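Side-chain contacts in insulinase family protease (Yersinia pestis, PDB 3GO9), which is a predicted protease of the insulinase (M16) family that binds zinc and probably hydrolyses peptide bonds: residues S92-Q95 against Q96-N100; A384-D387 against T388-M392; Q192-V196 against E197-Q201. One frame throughout, in Å; residues are numbered along the deposited sequence.

Contact 1 (S92-Q95 against Q96-N100); sequences SLWQ and QGIDN. With ZN (zinc ion), chain B.
Gln96 turns its side-chain amide back onto the helical turn before it, where NE2 donates to Ser92 O at 3.0 Å. The N-H...O angle of 172° makes the bond nearly straight on the donor side, and the acceptor lies within 3° of the amide plane of Gln96. Seen from the carbonyl the approach is less regular, for NE2 stands well above the plane of the Ser92 peptide. Ser92 OG lies 3.1 Å from the same NE2, but the angle is too poor for a bond. The other end of the amide is satisfied as well, OE1 accepting from Arg124.

In the backbone, Gln96 N donates to Leu93 O at 3.0 Å, with a long, weak second bond to Ser92 O, and Gly97 N makes a weak bond to Trp94 O at 3.3 Å. The bonds to Leu93 O and Trp94 O span three residues, while the weak one to Ser92 O keeps the four-residue helical spacing. Further on, Ile98 N donates to a water at 3.1 Å.

The apolar part is small: Ile98 CD1 meets the edge of the Trp94 indole near the ring plane, 4.1 Å from CZ3, the two side chains crossing at about a right angle. Directly after Ile98, Asp99 binds zinc through both carboxylate oxygens, OD2 at 2.3 Å.

This C-terminal end of helix 87-95 packs against helix 125-140, where Trp134 meets Trp94 edge-to-face, and against strand 114-120, where Leu118 touches Trp94 and Ser119 makes backbone hydrogen bonds with Gly97.

Contact 2 (A384-D387 against T388-M392); sequences ARTD and TDILM. With ZN (zinc ion), chain B.
With chi1 at -172°, Asp387 carries its carboxylate opposite its backbone N and toward the backbone NH groups of the first turn, while Asp389 holds CG between its backbone N and carbonyl carbon (chi1 80°), which brings OD2 back to meet it. Asp387 is thereby the N-cap of helix 388-401: its OD1 accepts from Asp389 N at 3.0 Å, the donor standing above the carboxylate plane, and its carbonyl O receives Leu391 N at 3.1 Å as the first helical turn closes.

The same cap is a metal ligand. Asp387 chelates zinc through both oxygens and Asp389 adds OD2, so the two carboxylates converge with their planes 67° apart. Both bind the metal, which probably explains why Asp387 OD1 and Asp389 OD2 can lie 2.9 Å apart; its positive charge probably offsets their repulsion. Asp99 and Glu101 complete the protein ligands, and Arg102 forms a salt bridge with the remaining oxygen of Asp389, OD1.

An apolar patch lies beside the cap. Thr386 directs its methyl CG2 to Ile390 CG2, 3.5 Å away, and to Leu391 CD2 at 3.8 Å; its hydroxyl is instead hydrogen-bonded to Thr382 O. Thr388 OG1, also bonded to Arg49 O, accepts at 2.9 Å from a water whose own oxygen is 2.4 Å from the zinc.

Contact 3 (Q192-V196 against E197-Q201); sequences QPVDV and EKLKQ
Asp195 swings its carboxylate over the first turn of the following helix, and OD2 accepts from Lys198 N at 3.1 Å. Its CG lies opposite the backbone N (chi1 -178°), which places OD2 within bonding distance of Lys198 N. The amide hydrogen points well at the oxygen, with an N-H...O angle of 154°, yet the donor stands far above the carboxylate plane, 66° out of it. Lys198 CB sits over the flat face of the carboxylate, 3.6 Å from Asp195 CG, the two side chains crossing obliquely. Lys198 then bends at chi3, and its NZ remains apart from the acid, 5.4 Å from Asp195 OD1; any attraction between these opposite charges acts over that gap.

This is an N-cap: Asp195 immediately precedes helix 196-206, its side chain taking up an amide of the first turn while its carbonyl O receives Leu199 N at 3.0 Å. A negative carboxylate here would probably also interact favourably with the helix dipole.

Lys200 runs out extended past CG, across the side of Val196, so that its CE reaches Val196 CG1 at 3.7 Å. Lys200 CG lies 3.3 Å from Val196 O, alongside the bond that this oxygen accepts from Lys200 N. Glu197 folds at chi2, and its OE2 makes a long salt bridge with Lys200 NZ at 3.8 Å.

Toward helices 70-80 and 146-153, Val194 CG1 loosely meets Leu199 CD2 at 4.3 Å; Leu199 continues onto Phe70, Leu73 and Leu74 of helix 70-80, and Val194 onto Leu153 of helix 146-153.

Along the chain the order is contact 1, contact 3, contact 2. Contacts 1 and 2 have centres about 18 Å apart, yet they meet at one zinc ion: the loop after helix 87-95 and the start of helix 388-401 supply ligands to it and share two of its waters, so the metal joins parts of the chain almost 290 residues apart. Contact 3 stands away from both, its centre about 30 Å from that of contact 1 and about 40 Å from that of contact 2. It opens helix 196-206, which leads into strand 212-218 of the seven-stranded sheet; contact 1 touches strand 114-120 and contact 2 strands 50-56 and 212-218 of that same sheet.

Contact 1 (S92-Q95 against Q96-N100)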
ATOM      1  N   SER A  92     -12.057 -25.383 -10.791  1.00 13.52           N
ATOM      2  CA  SER A  92     -12.669 -25.608  -9.469  1.00 13.19           C
ATOM      3  C   SER A  92     -11.930 -24.776  -8.379  1.00 12.21           C
ATOM      4  O   SER A  92     -12.567 -24.148  -7.530  1.00 10.64           O
ATOM      5  CB  SER A  92     -12.705 -27.086  -9.113  1.00 14.41           C
ATOM      6  OG  SER A  92     -13.036 -27.282  -7.738  1.00 18.57           O
ATOM      7  N   LEU A  93     -10.603 -24.759  -8.428  1.00 10.76           N
ATOM      8  CA  LEU A  93      -9.847 -23.978  -7.460  1.00 10.97           C
ATOM      9  C   LEU A  93     -10.238 -22.518  -7.529  1.00 10.35           C
ATOM     10  O   LEU A  93     -10.517 -21.897  -6.493  1.00  9.71           O
ATOM     11  CB  LEU A  93      -8.332 -24.109  -7.651  1.00 11.44           C
ATOM     12  CG  LEU A  93      -7.478 -23.148  -6.870  1.00 10.00           C
ATOM     13  CD1 LEU A  93      -7.612 -23.351  -5.357  1.00 12.64           C
ATOM     14  CD2 LEU A  93      -5.982 -23.367  -7.303  1.00 10.50           C
ATOM     15  N   TRP A  94     -10.201 -21.947  -8.738  1.00  9.84           N
ATOM     16  CA  TRP A  94     -10.380 -20.516  -8.882  1.00 10.47           C
ATOM     17  C   TRP A  94     -11.835 -20.061  -8.647  1.00 11.00           C
ATOM     18  O   TRP A  94     -12.064 -18.982  -8.169  1.00 11.11           O
ATOM     19  CB  TRP A  94      -9.793 -20.029 -10.188  1.00 10.67           C
ATOM     20  CG  TRP A  94      -8.334 -19.936 -10.070  1.00 10.41           C
ATOM     21  CD1 TRP A  94      -7.391 -20.769 -10.580  1.00 11.57           C
ATOM     22  CD2 TRP A  94      -7.638 -18.958  -9.308  1.00 10.53           C
ATOM     23  NE1 TRP A  94      -6.134 -20.356 -10.187  1.00 10.22           N
ATOM     24  CE2 TRP A  94      -6.266 -19.245  -9.403  1.00  9.19           C
ATOM     25  CE3 TRP A  94      -8.049 -17.865  -8.540  1.00 10.29           C
ATOM     26  CZ2 TRP A  94      -5.291 -18.449  -8.775  1.00 10.48           C
ATOM     27  CZ3 TRP A  94      -7.080 -17.078  -7.923  1.00 11.34           C
ATOM     28  CH2 TRP A  94      -5.758 -17.358  -8.058  1.00 10.35           C
ATOM     29  N   GLN A  95     -12.803 -20.931  -8.900  1.00 11.58           N
ATOM     30  CA  GLN A  95     -14.167 -20.682  -8.504  1.00 11.84           C
ATOM     31  C   GLN A  95     -14.389 -20.612  -7.023  1.00 11.93           C
ATOM     32  O   GLN A  95     -15.423 -20.103  -6.586  1.00 13.47           O
ATOM     33  CB  GLN A  95     -15.111 -21.742  -9.085  1.00 12.31           C
ATOM     34  CG  GLN A  95     -15.319 -21.495 -10.562  1.00 12.84           C
ATOM     35  CD  GLN A  95     -16.261 -22.424 -11.223  1.00 18.14           C
ATOM     36  OE1 GLN A  95     -16.377 -23.590 -10.863  1.00 15.77           O
ATOM     37  NE2 GLN A  95     -16.910 -21.931 -12.270  1.00 23.71           N
ATOM     38  N   GLN A  96     -13.439 -21.124  -6.257  1.00 10.95           N
ATOM     39  CA  GLN A  96     -13.531 -21.130  -4.798  1.00 11.08           C
ATOM     40  C   GLN A  96     -12.313 -20.420  -4.214  1.00 11.62           C
ATOM     41  O   GLN A  96     -11.967 -20.623  -3.044  1.00 13.18           O
ATOM     42  CB  GLN A  96     -13.582 -22.567  -4.311  1.00 11.71           C
ATOM     43  CG  GLN A  96     -14.791 -23.356  -4.827  1.00 12.99           C
ATOM     44  CD  GLN A  96     -14.693 -24.847  -4.478  1.00 13.56           C
ATOM     45  OE1 GLN A  96     -15.306 -25.298  -3.517  1.00 14.74           O
ATOM     46  NE2 GLN A  96     -13.982 -25.623  -5.309  1.00 11.12           N
ATOM     47  N   GLY A  97     -11.689 -19.536  -4.984  1.00 10.94           N
ATOM     48  CA  GLY A  97     -10.453 -18.920  -4.527  1.00 11.07           C
ATOM     49  C   GLY A  97     -10.437 -17.424  -4.410  1.00 10.79           C
ATOM     50  O   GLY A  97      -9.351 -16.842  -4.312  1.00 10.73           O
ATOM     51  N   ILE A  98     -11.611 -16.807  -4.482  1.00  9.30           N
ATOM     52  CA  ILE A  98     -11.786 -15.365  -4.421  1.00 11.57           C
ATOM     53  C   ILE A  98     -12.570 -14.959  -3.150  1.00 10.50           C
ATOM     54  O   ILE A  98     -13.557 -15.600  -2.787  1.00 11.31           O
ATOM     55  CB  ILE A  98     -12.484 -14.820  -5.667  1.00 10.85           C
ATOM     56  CG1 ILE A  98     -11.770 -15.253  -6.982  1.00 15.40           C
ATOM     57  CG2 ILE A  98     -12.556 -13.309  -5.671  1.00 14.19           C
ATOM     58  CD1 ILE A  98     -10.338 -14.763  -7.094  1.00 16.26           C
ATOM     59  N   ASP A  99     -12.119 -13.919  -2.482  1.00  9.33           N
ATOM     60  CA  ASP A  99     -12.732 -13.459  -1.212  1.00 10.22           C
ATOM     61  C   ASP A  99     -14.157 -12.953  -1.460  1.00 11.05           C
ATOM     62  O   ASP A  99     -14.505 -12.503  -2.538  1.00 11.10           O
ATOM     63  CB  ASP A  99     -11.869 -12.384  -0.556  1.00  9.84           C
ATOM     64  CG  ASP A  99     -12.106 -12.198   0.968  1.00 11.78           C
ATOM     65  OD1 ASP A  99     -12.920 -12.908   1.578  1.00 10.98           O
ATOM     66  OD2 ASP A  99     -11.422 -11.314   1.566  1.00 10.32           O
ATOM     67  N   ASN A 100     -14.975 -13.016  -0.416  1.00 11.73           N
ATOM     68  CA  ASN A 100     -16.362 -12.536  -0.506  1.00 12.72           C
ATOM     69  C   ASN A 100     -16.530 -11.022  -0.644  1.00 13.28           C
ATOM     70  O   ASN A 100     -17.529 -10.531  -1.199  1.00 14.78           O
ATOM     71  CB  ASN A 100     -17.105 -13.026   0.726  1.00 12.79           C
ATOM     72  CG  ASN A 100     -17.232 -14.489   0.782  1.00 14.84           C
ATOM     73  OD1 ASN A 100     -17.480 -15.154  -0.228  1.00 19.71           O
ATOM     74  ND2 ASN A 100     -17.159 -15.036   1.985  1.00 19.25           N
TER
HETATM   75 ZN    ZN B 601     -12.531 -11.473   3.602  1.00 11.69          ZN
HETATM   76  O   HOH W   1     -14.566 -17.581  -4.521  1.00 18.31           O
HETATM   77  O   HOH W   2     -13.916 -13.192   4.615  1.00 14.37           O
HETATM   78  O   HOH W   3     -10.786 -13.006   3.963  1.00  9.57           O

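Contact 2 (A384-D387 against T388-M392)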
ATOM      1  N   ALA A 384     -10.528  -8.158  17.074  1.00 12.74           N
ATOM      2  CA  ALA A 384     -11.382  -9.352  17.000  1.00 13.34           C
ATOM      3  C   ALA A 384     -12.338  -9.362  15.837  1.00 12.84           C
ATOM      4  O   ALA A 384     -12.738 -10.442  15.365  1.00 14.56           O
ATOM      5  CB  ALA A 384     -12.184  -9.487  18.265  1.00 12.88           C
ATOM      6  N   ARG A 385     -12.724  -8.184  15.396  1.00 12.04           N
ATOM      7  CA  ARG A 385     -13.730  -7.993  14.357  1.00 13.88           C
ATOM      8  C   ARG A 385     -13.071  -7.865  12.970  1.00 13.42           C
ATOM      9  O   ARG A 385     -13.770  -7.618  11.994  1.00 13.81           O
ATOM     10  CB  ARG A 385     -14.577  -6.756  14.647  1.00 14.69           C
ATOM     11  CG  ARG A 385     -15.438  -6.867  15.913  1.00 19.85           C
ATOM     12  CD  ARG A 385     -16.004  -5.496  16.387  1.00 25.63           C
ATOM     13  NE  ARG A 385     -16.794  -4.854  15.339  1.00 30.24           N
ATOM     14  CZ  ARG A 385     -18.137  -4.853  15.235  1.00 35.38           C
ATOM     15  NH1 ARG A 385     -18.711  -4.243  14.194  1.00 39.10           N
ATOM     16  NH2 ARG A 385     -18.924  -5.444  16.138  1.00 38.45           N
ATOM     17  N   THR A 386     -11.758  -8.020  12.907  1.00 12.03           N
ATOM     18  CA  THR A 386     -11.008  -7.786  11.652  1.00 11.36           C
ATOM     19  C   THR A 386     -10.901  -9.064  10.791  1.00 11.67           C
ATOM     20  O   THR A 386     -10.316 -10.082  11.164  1.00 11.53           O
ATOM     21  CB  THR A 386      -9.628  -7.191  11.918  1.00 10.56           C
ATOM     22  OG1 THR A 386      -9.788  -5.973  12.677  1.00 11.83           O
ATOM     23  CG2 THR A 386      -8.898  -6.830  10.615  1.00 10.74           C
ATOM     24  N   ASP A 387     -11.481  -8.951   9.598  1.00 11.08           N
ATOM     25  CA  ASP A 387     -11.476  -9.997   8.554  1.00 10.49           C
ATOM     26  C   ASP A 387     -10.003 -10.367   8.221  1.00  9.09           C
ATOM     27  O   ASP A 387      -9.103  -9.553   8.187  1.00  9.69           O
ATOM     28  CB  ASP A 387     -12.159  -9.366   7.333  1.00 11.72           C
ATOM     29  CG  ASP A 387     -12.447 -10.315   6.175  1.00 13.79           C
ATOM     30  OD1 ASP A 387     -11.656 -11.210   5.901  1.00 12.13           O
ATOM     31  OD2 ASP A 387     -13.465 -10.078   5.484  1.00 12.57           O
ATOM     32  N   THR A 388      -9.784 -11.653   7.999  1.00  8.34           N
ATOM     33  CA  THR A 388      -8.464 -12.170   7.586  1.00  8.95           C
ATOM     34  C   THR A 388      -7.864 -11.421   6.388  1.00  7.98           C
ATOM     35  O   THR A 388      -6.679 -11.204   6.345  1.00  8.88           O
ATOM     36  CB  THR A 388      -8.512 -13.676   7.311  1.00  9.31           C
ATOM     37  OG1 THR A 388      -9.583 -13.942   6.400  1.00  8.32           O
ATOM     38  CG2 THR A 388      -8.721 -14.480   8.612  1.00  9.61           C
ATOM     39  N   ASP A 389      -8.683 -10.985   5.441  1.00  8.30           N
ATOM     40  CA  ASP A 389      -8.092 -10.212   4.339  1.00  8.85           C
ATOM     41  C   ASP A 389      -7.529  -8.841   4.717  1.00  8.65           C
ATOM     42  O   ASP A 389      -6.572  -8.337   4.104  1.00  8.58           O
ATOM     43  CB  ASP A 389      -9.015 -10.115   3.143  1.00  9.66           C
ATOM     44  CG  ASP A 389     -10.099  -9.064   3.298  1.00  9.82           C
ATOM     45  OD1 ASP A 389      -9.815  -7.885   3.106  1.00 10.68           O
ATOM     46  OD2 ASP A 389     -11.213  -9.446   3.632  1.00 12.07           O
ATOM     47  N   ILE A 390      -8.107  -8.218   5.754  1.00  8.29           N
ATOM     48  CA  ILE A 390      -7.611  -6.966   6.280  1.00  9.86           C
ATOM     49  C   ILE A 390      -6.318  -7.169   7.068  1.00  9.08           C
ATOM     50  O   ILE A 390      -5.341  -6.380   6.909  1.00 10.09           O
ATOM     51  CB  ILE A 390      -8.685  -6.189   7.094  1.00  9.23           C
ATOM     52  CG1 ILE A 390      -9.851  -5.822   6.160  1.00 12.01           C
ATOM     53  CG2 ILE A 390      -8.050  -4.918   7.748  1.00 10.12           C
ATOM     54  CD1 ILE A 390     -11.096  -5.321   6.900  1.00 13.53           C
ATOM     55  N   LEU A 391      -6.279  -8.227   7.900  1.00  8.88           N
ATOM     56  CA  LEU A 391      -5.043  -8.603   8.558  1.00  9.23           C
ATOM     57  C   LEU A 391      -3.934  -8.788   7.511  1.00  8.52           C
ATOM     58  O   LEU A 391      -2.773  -8.394   7.731  1.00  9.55           O
ATOM     59  CB  LEU A 391      -5.224  -9.890   9.386  1.00  9.68           C
ATOM     60  CG  LEU A 391      -6.208  -9.838  10.533  1.00 10.85           C
ATOM     61  CD1 LEU A 391      -6.405 -11.250  11.191  1.00 11.80           C
ATOM     62  CD2 LEU A 391      -5.798  -8.795  11.584  1.00 12.39           C
HETATM   63  N   MSE A 392      -4.283  -9.452   6.412  1.00  8.54           N
HETATM   64  CA  MSE A 392      -3.302  -9.719   5.353  1.00  7.99           C
HETATM   65  C   MSE A 392      -2.834  -8.441   4.702  1.00  7.76           C
HETATM   66  O   MSE A 392      -1.615  -8.253   4.537  1.00  9.85           O
HETATM   67  CB  MSE A 392      -3.827 -10.704   4.309  1.00  8.41           C
HETATM   68  CG  MSE A 392      -2.877 -10.904   3.179  1.00  7.57           C
HETATM   69 SE   MSE A 392      -1.236 -11.851   3.790  0.60  8.66          SE
HETATM   70  CE  MSE A 392      -1.973 -13.632   3.782  1.00  9.13           C
TER
HETATM   71 ZN    ZN B 601     -12.531 -11.473   3.602  1.00 11.69          ZN
HETATM   72  O   HOH W   3     -10.786 -13.006   3.963  1.00  9.57           O
HETATM   73  O   HOH W   2     -13.916 -13.192   4.615  1.00 14.37           O

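Contact 3 (Q192-V196 against E197-Q201)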
ATOM      1  N   GLN A 192       4.566  -8.919 -30.161  1.00 18.42           N
ATOM      2  CA  GLN A 192       4.274 -10.148 -30.857  1.00 17.65           C
ATOM      3  C   GLN A 192       4.991 -10.155 -32.211  1.00 16.82           C
ATOM      4  O   GLN A 192       5.206  -9.083 -32.803  1.00 17.85           O
ATOM      5  CB  GLN A 192       2.778 -10.278 -31.036  1.00 17.69           C
ATOM      6  CG  GLN A 192       2.025 -10.342 -29.750  1.00 20.44           C
ATOM      7  CD  GLN A 192       0.598 -10.743 -29.954  1.00 23.02           C
ATOM      8  OE1 GLN A 192       0.291 -11.489 -30.883  1.00 27.98           O
ATOM      9  NE2 GLN A 192      -0.306 -10.213 -29.109  1.00 23.07           N
ATOM     10  N   PRO A 193       5.416 -11.343 -32.666  1.00 16.15           N
ATOM     11  CA  PRO A 193       5.346 -12.673 -32.019  1.00 16.23           C
ATOM     12  C   PRO A 193       6.293 -12.769 -30.832  1.00 14.60           C
ATOM     13  O   PRO A 193       7.411 -12.205 -30.852  1.00 14.38           O
ATOM     14  CB  PRO A 193       5.778 -13.640 -33.144  1.00 15.82           C
ATOM     15  CG  PRO A 193       5.849 -12.772 -34.358  1.00 17.48           C
ATOM     16  CD  PRO A 193       6.118 -11.408 -33.957  1.00 16.71           C
ATOM     17  N   VAL A 194       5.861 -13.504 -29.815  1.00 14.26           N
ATOM     18  CA  VAL A 194       6.633 -13.673 -28.574  1.00 14.04           C
ATOM     19  C   VAL A 194       7.672 -14.735 -28.807  1.00 13.28           C
ATOM     20  O   VAL A 194       7.365 -15.821 -29.329  1.00 13.39           O
ATOM     21  CB  VAL A 194       5.715 -14.115 -27.415  1.00 13.31           C
ATOM     22  CG1 VAL A 194       6.552 -14.426 -26.128  1.00 14.91           C
ATOM     23  CG2 VAL A 194       4.666 -13.040 -27.137  1.00 14.16           C
ATOM     24  N   ASP A 195       8.898 -14.439 -28.381  1.00 13.08           N
ATOM     25  CA  ASP A 195       9.958 -15.396 -28.359  1.00 14.80           C
ATOM     26  C   ASP A 195       9.769 -16.197 -27.084  1.00 14.90           C
ATOM     27  O   ASP A 195      10.128 -15.717 -25.995  1.00 14.07           O
ATOM     28  CB  ASP A 195      11.280 -14.637 -28.343  1.00 16.16           C
ATOM     29  CG  ASP A 195      12.471 -15.554 -28.361  1.00 18.71           C
ATOM     30  OD1 ASP A 195      13.526 -15.074 -28.802  1.00 27.65           O
ATOM     31  OD2 ASP A 195      12.378 -16.715 -27.944  1.00 21.76           O
ATOM     32  N   VAL A 196       9.091 -17.344 -27.218  1.00 14.52           N
ATOM     33  CA  VAL A 196       8.689 -18.138 -26.057  1.00 13.95           C
ATOM     34  C   VAL A 196       9.946 -18.617 -25.305  1.00 15.94           C
ATOM     35  O   VAL A 196       9.962 -18.677 -24.069  1.00 13.76           O
ATOM     36  CB  VAL A 196       7.720 -19.292 -26.454  1.00 15.35           C
ATOM     37  CG1 VAL A 196       7.506 -20.235 -25.331  1.00 16.33           C
ATOM     38  CG2 VAL A 196       6.362 -18.706 -26.986  1.00 17.67           C
ATOM     39  N   GLU A 197      11.034 -18.878 -26.042  1.00 16.14           N
ATOM     40  CA  GLU A 197      12.264 -19.314 -25.384  1.00 17.80           C
ATOM     41  C   GLU A 197      12.824 -18.209 -24.470  1.00 16.11           C
ATOM     42  O   GLU A 197      13.258 -18.494 -23.345  1.00 16.28           O
ATOM     43  CB  GLU A 197      13.286 -19.784 -26.416  1.00 19.50           C
ATOM     44  CG  GLU A 197      12.798 -21.044 -27.196  1.00 25.85           C
ATOM     45  CD  GLU A 197      12.636 -22.254 -26.306  1.00 32.29           C
ATOM     46  OE1 GLU A 197      13.430 -22.407 -25.344  1.00 37.32           O
ATOM     47  OE2 GLU A 197      11.716 -23.062 -26.572  1.00 36.92           O
ATOM     48  N   LYS A 198      12.757 -16.978 -24.919  1.00 14.63           N
ATOM     49  CA  LYS A 198      13.261 -15.846 -24.150  1.00 14.49           C
ATOM     50  C   LYS A 198      12.359 -15.618 -22.935  1.00 12.97           C
ATOM     51  O   LYS A 198      12.823 -15.242 -21.856  1.00 14.01           O
ATOM     52  CB  LYS A 198      13.332 -14.573 -24.953  1.00 16.42           C
ATOM     53  CG  LYS A 198      14.106 -13.485 -24.228  1.00 21.41           C
ATOM     54  CD  LYS A 198      14.518 -12.344 -25.129  1.00 27.96           C
ATOM     55  CE  LYS A 198      15.914 -12.606 -25.742  1.00 29.38           C
ATOM     56  NZ  LYS A 198      16.501 -11.340 -26.260  1.00 32.00           N
ATOM     57  N   LEU A 199      11.072 -15.816 -23.132  1.00 11.62           N
ATOM     58  CA  LEU A 199      10.139 -15.712 -22.001  1.00 10.22           C
ATOM     59  C   LEU A 199      10.471 -16.740 -20.912  1.00 10.59           C
ATOM     60  O   LEU A 199      10.412 -16.424 -19.724  1.00 11.10           O
ATOM     61  CB  LEU A 199       8.719 -15.820 -22.522  1.00  9.73           C
ATOM     62  CG  LEU A 199       7.591 -15.746 -21.497  1.00  8.79           C
ATOM     63  CD1 LEU A 199       7.552 -14.440 -20.696  1.00  9.30           C
ATOM     64  CD2 LEU A 199       6.257 -15.984 -22.137  1.00 12.80           C
ATOM     65  N   LYS A 200      10.764 -17.980 -21.308  1.00 10.61           N
ATOM     66  CA  LYS A 200      11.063 -19.028 -20.330  1.00 12.82           C
ATOM     67  C   LYS A 200      12.374 -18.671 -19.609  1.00 12.22           C
ATOM     68  O   LYS A 200      12.505 -18.872 -18.433  1.00 13.15           O
ATOM     69  CB  LYS A 200      11.257 -20.371 -21.034  1.00 14.76           C
ATOM     70  CG  LYS A 200      10.053 -20.952 -21.694  1.00 20.12           C
ATOM     71  CD  LYS A 200      10.455 -22.343 -22.338  1.00 24.65           C
ATOM     72  CE  LYS A 200       9.598 -22.714 -23.547  1.00 28.13           C
ATOM     73  NZ  LYS A 200       9.471 -24.169 -23.745  1.00 26.88           N
ATOM     74  N   GLN A 201      13.333 -18.142 -20.341  1.00 13.64           N
ATOM     75  CA  GLN A 201      14.609 -17.770 -19.758  1.00 14.01           C
ATOM     76  C   GLN A 201      14.426 -16.657 -18.733  1.00 12.78           C
ATOM     77  O   GLN A 201      15.000 -16.697 -17.628  1.00 13.14           O
ATOM     78  CB  GLN A 201      15.568 -17.335 -20.859  1.00 14.66           C
ATOM     79  CG  GLN A 201      15.990 -18.520 -21.687  1.00 19.15           C
ATOM     80  CD  GLN A 201      17.012 -18.155 -22.753  1.00 24.83           C
ATOM     81  OE1 GLN A 201      16.834 -17.196 -23.524  1.00 27.57           O
ATOM     82  NE2 GLN A 201      18.095 -18.931 -22.805  1.00 29.95           N
TER